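Local coordinates for alpha-pyrone synthesis polyketide synthase-like Pks18 (Mycobacterium tuberculosis, PDB 1TED), which probably extends medium- and long-chain acyl-CoA starters with malonyl-CoA to build tri- and tetraketide alpha-pyrones, as a type III polyketide synthase, at residues Trp310-Gly315 and Glu321-Ser326. Numbering follows the deposited sequence.
Sequences WAIHPG and EQSVRS
I312 packs against S323 and V324, and illustrates how a helix can rest on an edge strand through aliphatic carbon. From CB, which heads toward the helix, the isoleucine splits into two arms. The methyl CG2 of I312, anti to the backbone N, lies 3.6 Å from both CB and OG of S323. The longer arm leaves through CG1, beside the backbone N (chi1 -60°), and runs on extended at chi2 174°, which carries CD1 across to V324. There CD1 of I312 sits 3.7 Å from CG2 of V324, the two side chains crossing at about a right angle, and the same CD1 is 3.9 Å from CB of S323. The serine hydroxyl, though beside a methyl, is satisfied within its own helix by a hydrogen bond to I319 O. Strand 310-312 lies at one edge of the large mixed sheet of this thiolase fold within the chain, parallel to strand 370-378, and helix 317-327 follows it after a short turn; F375 and I285 also pack on S323. With no hydrogen bond between the two segments, the contact probably rests on dispersion and exclusion of water, its fit depending on shape rather than polar pairing.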
loop_
_atom_site.group_PDB
_atom_site.type_symbol
_atom_site.label_atom_id
_atom_site.label_comp_id
_atom_site.label_asym_id
_atom_site.label_seq_id
_atom_site.Cartn_x
_atom_site.Cartn_y
_atom_site.Cartn_z
ATOM N N TRP A 310 -24.573 -12.814 -3.648
ATOM C CA TRP A 310 -23.419 -12.683 -4.496
ATOM C C TRP A 310 -23.080 -11.202 -4.478
ATOM O O TRP A 310 -23.745 -10.390 -5.118
ATOM C CB TRP A 310 -23.729 -13.168 -5.910
ATOM C CG TRP A 310 -23.800 -14.672 -6.001
ATOM C CD1 TRP A 310 -24.923 -15.453 -5.934
ATOM C CD2 TRP A 310 -22.693 -15.577 -6.128
ATOM N NE1 TRP A 310 -24.582 -16.781 -6.010
ATOM C CE2 TRP A 310 -23.220 -16.885 -6.128
ATOM C CE3 TRP A 310 -21.307 -15.406 -6.239
ATOM C CZ2 TRP A 310 -22.407 -18.021 -6.236
ATOM C CZ3 TRP A 310 -20.496 -16.539 -6.344
ATOM C CH2 TRP A 310 -21.054 -17.828 -6.342
ATOM N N ALA A 311 -22.063 -10.851 -3.701
ATOM C CA ALA A 311 -21.618 -9.464 -3.601
ATOM C C ALA A 311 -20.614 -9.219 -4.720
ATOM O O ALA A 311 -19.394 -9.217 -4.511
ATOM C CB ALA A 311 -20.981 -9.200 -2.223
ATOM N N ILE A 312 -21.147 -9.029 -5.921
ATOM C CA ILE A 312 -20.331 -8.787 -7.095
ATOM C C ILE A 312 -19.977 -7.314 -7.176
ATOM O O ILE A 312 -20.859 -6.460 -7.125
ATOM C CB ILE A 312 -21.090 -9.187 -8.373
ATOM C CG1 ILE A 312 -21.438 -10.682 -8.318
ATOM C CG2 ILE A 312 -20.261 -8.831 -9.605
ATOM C CD1 ILE A 312 -22.310 -11.156 -9.463
ATOM N N HIS A 313 -18.689 -7.011 -7.294
ATOM C CA HIS A 313 -18.279 -5.623 -7.391
ATOM C C HIS A 313 -19.072 -4.900 -8.478
ATOM O O HIS A 313 -18.970 -5.237 -9.657
ATOM C CB HIS A 313 -16.796 -5.496 -7.719
ATOM C CG HIS A 313 -16.393 -4.090 -8.022
ATOM N ND1 HIS A 313 -16.475 -3.082 -7.085
ATOM C CD2 HIS A 313 -16.045 -3.493 -9.186
ATOM C CE1 HIS A 313 -16.206 -1.923 -7.660
ATOM N NE2 HIS A 313 -15.943 -2.146 -8.935
ATOM N N PRO A 314 -19.862 -3.886 -8.089
ATOM C CA PRO A 314 -20.664 -3.127 -9.057
ATOM C C PRO A 314 -19.858 -2.059 -9.785
ATOM O O PRO A 314 -20.118 -0.871 -9.647
ATOM C CB PRO A 314 -21.779 -2.548 -8.194
ATOM C CG PRO A 314 -21.093 -2.320 -6.876
ATOM C CD PRO A 314 -20.224 -3.536 -6.701
ATOM N N GLY A 315 -18.887 -2.497 -10.580
ATOM C CA GLY A 315 -18.043 -1.570 -11.307
ATOM C C GLY A 315 -18.702 -0.972 -12.528
ATOM O O GLY A 315 -18.224 0.024 -13.069
ATOM N N GLU A 321 -22.818 -7.857 -15.326
ATOM C CA GLU A 321 -23.340 -8.657 -16.435
ATOM C C GLU A 321 -22.567 -9.960 -16.662
ATOM O O GLU A 321 -23.130 -11.058 -16.593
ATOM C CB GLU A 321 -23.237 -7.798 -17.688
ATOM C CG GLU A 321 -24.150 -8.101 -18.809
ATOM C CD GLU A 321 -24.185 -6.939 -19.771
ATOM O OE1 GLU A 321 -23.111 -6.550 -20.273
ATOM O OE2 GLU A 321 -25.281 -6.400 -20.014
ATOM N N GLN A 322 -21.275 -9.823 -16.945
ATOM C CA GLN A 322 -20.411 -10.967 -17.214
ATOM C C GLN A 322 -20.112 -11.810 -15.987
ATOM O O GLN A 322 -19.896 -13.021 -16.104
ATOM C CB GLN A 322 -19.108 -10.505 -17.869
ATOM C CG GLN A 322 -19.299 -9.884 -19.257
ATOM C CD GLN A 322 -20.123 -10.774 -20.196
ATOM O OE1 GLN A 322 -19.964 -11.996 -20.212
ATOM N NE2 GLN A 322 -20.996 -10.157 -20.987
ATOM N N SER A 323 -20.098 -11.186 -14.811
ATOM C CA SER A 323 -19.839 -11.938 -13.587
ATOM C C SER A 323 -20.985 -12.919 -13.382
ATOM O O SER A 323 -20.762 -14.081 -13.051
ATOM C CB SER A 323 -19.729 -11.002 -12.371
ATOM O OG SER A 323 -18.520 -10.257 -12.412
ATOM N N VAL A 324 -22.211 -12.448 -13.594
ATOM C CA VAL A 324 -23.384 -13.300 -13.429
ATOM C C VAL A 324 -23.457 -14.412 -14.490
ATOM O O VAL A 324 -23.816 -15.560 -14.179
ATOM C CB VAL A 324 -24.687 -12.455 -13.467
ATOM C CG1 VAL A 324 -25.902 -13.360 -13.575
ATOM C CG2 VAL A 324 -24.789 -11.611 -12.201
ATOM N N ARG A 325 -23.113 -14.088 -15.735
ATOM C CA ARG A 325 -23.157 -15.097 -16.785
ATOM C C ARG A 325 -22.108 -16.175 -16.503
ATOM O O ARG A 325 -22.389 -17.375 -16.591
ATOM C CB ARG A 325 -22.919 -14.466 -18.165
ATOM C CG ARG A 325 -23.128 -15.440 -19.317
ATOM C CD ARG A 325 -23.165 -14.736 -20.657
ATOM N NE ARG A 325 -21.893 -14.102 -20.980
ATOM C CZ ARG A 325 -20.975 -14.624 -21.785
ATOM N NH1 ARG A 325 -21.190 -15.803 -22.363
ATOM N NH2 ARG A 325 -19.845 -13.962 -22.015
ATOM N N SER A 326 -20.909 -15.728 -16.136
ATOM C CA SER A 326 -19.800 -16.622 -15.829
ATOM C C SER A 326 -20.235 -17.664 -14.799
ATOM O O SER A 326 -19.925 -18.847 -14.929
ATOM C CB SER A 326 -18.609 -15.808 -15.294
ATOM O OG SER A 326 -17.438 -16.602 -15.144
#